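Local coordinates for protein V-type ATP synthase alpha chain (Nanoarchaeum equitans Kin4-M, PDB 5BN3) that forms the A subunit of a V-type ATP synthase, a member of the alpha/beta family with a P-loop nucleotide-binding domain, modelled here with ADP and magnesium, at residues V231-I236 and T374-V379; I281-T286 and I298-T303. All coordinates share one frame; numbering follows the deposited sequence.

In the fold
Interactions 1 and 2 are both buried helix-on-strand contacts of the same nucleotide-binding domain, and both reach its central mixed sheet. Interaction 1 sets helix 229-239 against strand 370-379; interaction 2 sets helix 293-309 against strand 280-285, and in sequence it falls between the two segments of interaction 1. Their centres lie about 14 Å apart and their nearest atoms about 6 Å, so they do not touch. The chemistry follows the place: the first contact puts an asparagine amide against the sheet and has ADP at one end and a magnesium ion at Thr374, whereas the second is purely apolar, an isoleucine meeting a leucine and a glycine.

Interaction 1 (V231-I236 and T374-V379); sequences VLNQQI and TIIGAV. With MG (magnesium ion), chain L; ADP (adenosine-5'-diphosphate), chain C.
Helix 231-236 runs nearly antiparallel to strand 374-379, at 165° with the axes 9.9 Å apart, and Asn233 and Ile376 have the nearest CA atoms. On the helix side Asn233 carries most of the contact. Its OD1 lies 3.5 Å from CG2 of Ile376, and its ND2 is 3.9 Å from CB of Ala378, so the amide's two ends rest on alternate residues of one strand face. Its polar partners lie outside the two segments: OD1 accepts from Asn318 ND2 on strand 314-320, and ND2 donates to Lys229 O one turn back in its own helix. These bonds satisfy a buried amide and probably fix its rotation. One turn on, CD1 of Ile236 approaches the same CG2 of Ile376 at 4.4 Å. With CG1 of Ile376 turned beside the backbone N (chi1 -48°), CG2 is left anti to it, which brings that methyl against both Asn233 and Ile236.

At the front of the helix, Val231 N donates to ADP O1A (2.9 Å, 165°), while its CG1 lies 3.4 Å from N7 of the adenine. This fits the helix of a P-loop (Walker A), starting at Lys229 after Gly228. Thr374 OG1 binds a magnesium ion at 2.4 Å, together with Ser372 OG, far from the nucleotide. Strand 370-379 lies between the parallel strands 218-222 and 314-320; Ile376 also touches Val221 and Asn318 on these neighbours.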
# COMPACT_ATOMS: atom_id res chain seq x y z
N VAL A 231 17.13 -9.66 25.63
CA VAL A 231 17.17 -9.84 27.07
C VAL A 231 16.31 -11.03 27.49
O VAL A 231 16.72 -11.84 28.32
CB VAL A 231 16.72 -8.56 27.82
CG1 VAL A 231 16.54 -8.84 29.30
CG2 VAL A 231 17.75 -7.46 27.62
N LEU A 232 15.12 -11.14 26.90
CA LEU A 232 14.22 -12.24 27.22
C LEU A 232 14.83 -13.59 26.89
O LEU A 232 14.77 -14.51 27.69
CB LEU A 232 12.88 -12.08 26.49
CG LEU A 232 11.84 -13.15 26.87
CD1 LEU A 232 11.55 -13.08 28.36
CD2 LEU A 232 10.56 -12.99 26.08
N ASN A 233 15.44 -13.69 25.72
CA ASN A 233 16.11 -14.94 25.32
C ASN A 233 17.32 -15.25 26.20
O ASN A 233 17.57 -16.42 26.52
CB ASN A 233 16.50 -14.90 23.84
CG ASN A 233 15.40 -15.43 22.94
OD1 ASN A 233 15.33 -16.63 22.67
ND2 ASN A 233 14.55 -14.54 22.45
N GLN A 234 18.07 -14.22 26.58
CA GLN A 234 19.22 -14.39 27.46
C GLN A 234 18.79 -14.82 28.86
O GLN A 234 19.47 -15.61 29.51
CB GLN A 234 20.04 -13.10 27.53
CG GLN A 234 20.88 -12.82 26.29
CD GLN A 234 21.65 -11.51 26.37
OE1 GLN A 234 21.40 -10.68 27.25
NE2 GLN A 234 22.59 -11.32 25.46
N GLN A 235 17.66 -14.29 29.32
CA GLN A 235 17.09 -14.70 30.61
C GLN A 235 16.70 -16.17 30.59
O GLN A 235 16.93 -16.89 31.56
CB GLN A 235 15.85 -13.85 30.94
CG GLN A 235 16.18 -12.45 31.42
CD GLN A 235 17.07 -12.45 32.65
OE1 GLN A 235 18.27 -12.19 32.56
NE2 GLN A 235 16.48 -12.73 33.81
N ILE A 236 16.11 -16.60 29.49
CA ILE A 236 15.79 -18.01 29.31
C ILE A 236 17.08 -18.83 29.28
O ILE A 236 17.18 -19.84 29.96
CB ILE A 236 14.97 -18.25 28.02
CG1 ILE A 236 13.62 -17.53 28.11
CG2 ILE A 236 14.76 -19.73 27.79
CD1 ILE A 236 12.80 -17.60 26.84
N THR A 374 13.89 -28.03 22.67
CA THR A 374 12.95 -26.92 22.74
C THR A 374 13.53 -25.72 21.98
O THR A 374 14.71 -25.39 22.15
CB THR A 374 12.68 -26.55 24.22
OG1 THR A 374 12.36 -27.74 24.96
CG2 THR A 374 11.53 -25.57 24.32
N ILE A 375 12.73 -25.09 21.13
CA ILE A 375 13.24 -24.03 20.26
C ILE A 375 12.51 -22.70 20.46
O ILE A 375 11.29 -22.62 20.29
CB ILE A 375 13.18 -24.43 18.77
CG1 ILE A 375 14.12 -25.60 18.50
CG2 ILE A 375 13.55 -23.25 17.88
CD1 ILE A 375 14.10 -26.08 17.06
N ILE A 376 13.27 -21.67 20.80
CA ILE A 376 12.73 -20.32 20.94
C ILE A 376 13.30 -19.44 19.83
O ILE A 376 14.51 -19.21 19.78
CB ILE A 376 13.08 -19.71 22.31
CG1 ILE A 376 12.78 -20.69 23.45
CG2 ILE A 376 12.33 -18.40 22.52
CD1 ILE A 376 11.32 -21.08 23.55
N GLY A 377 12.43 -18.95 18.95
CA GLY A 377 12.87 -18.10 17.85
C GLY A 377 12.41 -16.66 17.97
O GLY A 377 11.21 -16.37 17.94
N ALA A 378 13.36 -15.75 18.10
CA ALA A 378 13.05 -14.33 18.10
C ALA A 378 12.79 -13.86 16.67
O ALA A 378 13.42 -14.35 15.72
CB ALA A 378 14.18 -13.54 18.72
N VAL A 379 11.86 -12.93 16.50
CA VAL A 379 11.54 -12.38 15.19
C VAL A 379 11.60 -10.86 15.25
O VAL A 379 11.17 -10.26 16.23
CB VAL A 379 10.14 -12.82 14.71
CG1 VAL A 379 9.94 -12.45 13.25
CG2 VAL A 379 9.96 -14.31 14.89
MG MG L . 13.93 -29.26 25.83
PB ADP C . 15.50 -6.00 21.39
O1B ADP C . 14.05 -6.39 21.27
O2B ADP C . 16.46 -7.16 21.41
O3B ADP C . 15.89 -4.87 20.47
PA ADP C . 16.64 -5.72 24.02
O1A ADP C . 16.49 -7.15 24.44
O2A ADP C . 17.99 -5.20 23.58
O3A ADP C . 15.55 -5.38 22.88
O5' ADP C . 16.11 -4.80 25.22
C5' ADP C . 15.95 -3.39 25.03
C4' ADP C . 16.11 -2.66 26.35
O4' ADP C . 15.10 -3.08 27.28
C3' ADP C . 17.46 -2.97 26.96
O3' ADP C . 18.15 -1.75 27.25
C2' ADP C . 17.16 -3.73 28.23
O2' ADP C . 17.98 -3.30 29.31
C1' ADP C . 15.69 -3.46 28.52
N9 ADP C . 15.05 -4.69 29.05
C8 ADP C . 14.46 -5.65 28.32
N7 ADP C . 13.98 -6.64 29.11
C5 ADP C . 14.25 -6.30 30.39
C6 ADP C . 14.01 -6.90 31.72
N6 ADP C . 13.36 -8.08 31.86
N1 ADP C . 14.46 -6.21 32.80
C2 ADP C . 15.11 -5.03 32.67
N3 ADP C . 15.36 -4.44 31.50
C4 ADP C . 14.96 -5.01 30.34

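Interaction 2 (I281-T286 and I298-T303); sequences ILIANT and IYLGAT
Strand 281-285 and helix 298-303 come closest at Ile283 and Gly301, whose CA atoms are 7.0 Å apart. The whole contact turns on the side chain of Ile283, which points at the helix. Its CD1 presses on CA of Gly301 at 3.4 Å, tighter than usual for two carbons; a glycine there leaves the backbone bare to the methyl. The same CD1 lies 3.7 Å from CD2 of Leu300, and CG2 of Ile283 is 3.9 Å from that leucine methyl, so CD2 meets both branches of the isoleucine. CG1 of Ile283 lies beside the backbone N (chi1 -62°), anti to the carbonyl carbon, and the chain then runs on extended (chi2 164°), carrying CD1 out to the helix backbone. The contact is wholly apolar and buries 120 Å².

Within the helix, Tyr299 O accepts from both N and OG1 of Thr303, which reach it from opposite faces of the carbonyl plane. Thr303 OG1 also pairs with Arg359 NH1, and the ring of Tyr299 makes a cation-pi contact with Arg185. Strand 280-285, helix 293-309 and strand 314-320 form a beta-alpha-beta crossover whose two strands flank 244-250 in the parallel part of the sheet, as in P-loop domains. Ile283 also touches Ile246 on strand 244-250, while Leu282 and Ala284 meet helix 254-263, so the two helices lie on opposite faces of the sheet at this strand.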
# COMPACT_ATOMS: atom_id res chain seq x y z
N ILE A 281 26.47 -23.43 24.97
CA ILE A 281 27.22 -23.34 23.72
C ILE A 281 26.78 -22.09 22.97
O ILE A 281 25.58 -21.86 22.78
CB ILE A 281 26.97 -24.57 22.83
CG1 ILE A 281 27.32 -25.85 23.58
CG2 ILE A 281 27.77 -24.47 21.54
CD1 ILE A 281 26.99 -27.12 22.82
N LEU A 282 27.75 -21.28 22.55
CA LEU A 282 27.45 -20.03 21.85
C LEU A 282 27.81 -20.13 20.38
O LEU A 282 28.93 -20.51 20.02
CB LEU A 282 28.21 -18.86 22.48
CG LEU A 282 27.90 -18.48 23.93
CD1 LEU A 282 28.57 -17.17 24.30
CD2 LEU A 282 26.41 -18.40 24.15
N ILE A 283 26.85 -19.79 19.52
CA ILE A 283 27.10 -19.71 18.08
C ILE A 283 26.85 -18.29 17.60
O ILE A 283 25.72 -17.80 17.63
CB ILE A 283 26.21 -20.71 17.31
CG1 ILE A 283 26.55 -22.13 17.76
CG2 ILE A 283 26.42 -20.56 15.82
CD1 ILE A 283 25.51 -23.14 17.38
N ALA A 284 27.91 -17.63 17.15
CA ALA A 284 27.84 -16.21 16.81
C ALA A 284 28.15 -15.93 15.35
O ALA A 284 29.28 -16.14 14.90
CB ALA A 284 28.79 -15.42 17.69
N ASN A 285 27.15 -15.46 14.61
CA ASN A 285 27.39 -14.87 13.31
C ASN A 285 26.75 -13.49 13.30
O ASN A 285 25.57 -13.34 12.97
CB ASN A 285 26.82 -15.74 12.18
CG ASN A 285 27.48 -15.44 10.84
OD1 ASN A 285 28.58 -15.91 10.57
ND2 ASN A 285 26.79 -14.66 10.01
N THR A 286 27.54 -12.49 13.68
CA THR A 286 27.04 -11.13 13.89
C THR A 286 26.54 -10.48 12.60
O THR A 286 26.77 -10.99 11.51
CB THR A 286 28.11 -10.24 14.54
OG1 THR A 286 29.24 -10.12 13.67
CG2 THR A 286 28.55 -10.84 15.86
N ILE A 298 22.05 -21.33 11.89
CA ILE A 298 20.75 -21.87 12.28
C ILE A 298 20.73 -23.40 12.23
O ILE A 298 20.31 -24.06 13.18
CB ILE A 298 19.63 -21.31 11.38
CG1 ILE A 298 19.37 -19.83 11.68
CG2 ILE A 298 18.35 -22.11 11.55
CD1 ILE A 298 18.81 -19.57 13.07
N TYR A 299 21.17 -23.96 11.11
CA TYR A 299 21.23 -25.41 10.95
C TYR A 299 22.27 -26.03 11.89
O TYR A 299 22.08 -27.14 12.39
CB TYR A 299 21.53 -25.78 9.50
CG TYR A 299 20.39 -25.51 8.55
CD1 TYR A 299 20.18 -24.24 8.04
CD2 TYR A 299 19.52 -26.52 8.17
CE1 TYR A 299 19.13 -23.98 7.17
CE2 TYR A 299 18.47 -26.27 7.30
CZ TYR A 299 18.28 -25.00 6.81
OH TYR A 299 17.24 -24.74 5.95
N LEU A 300 23.36 -25.30 12.11
CA LEU A 300 24.43 -25.75 12.99
C LEU A 300 23.94 -25.92 14.42
O LEU A 300 24.18 -26.96 15.05
CB LEU A 300 25.58 -24.74 12.97
CG LEU A 300 26.85 -25.17 13.71
CD1 LEU A 300 27.76 -25.88 12.74
CD2 LEU A 300 27.55 -24.00 14.37
N GLY A 301 23.27 -24.90 14.93
CA GLY A 301 22.77 -24.92 16.30
C GLY A 301 21.70 -25.96 16.51
O GLY A 301 21.61 -26.58 17.57
N ALA A 302 20.86 -26.16 15.50
CA ALA A 302 19.83 -27.18 15.55
C ALA A 302 20.45 -28.57 15.60
O ALA A 302 20.01 -29.43 16.37
CB ALA A 302 18.90 -27.05 14.35
N THR A 303 21.47 -28.79 14.78
CA THR A 303 22.16 -30.08 14.72
C THR A 303 22.83 -30.43 16.04
O THR A 303 22.73 -31.56 16.52
CB THR A 303 23.21 -30.09 13.59
OG1 THR A 303 22.55 -29.89 12.33
CG2 THR A 303 23.95 -31.42 13.57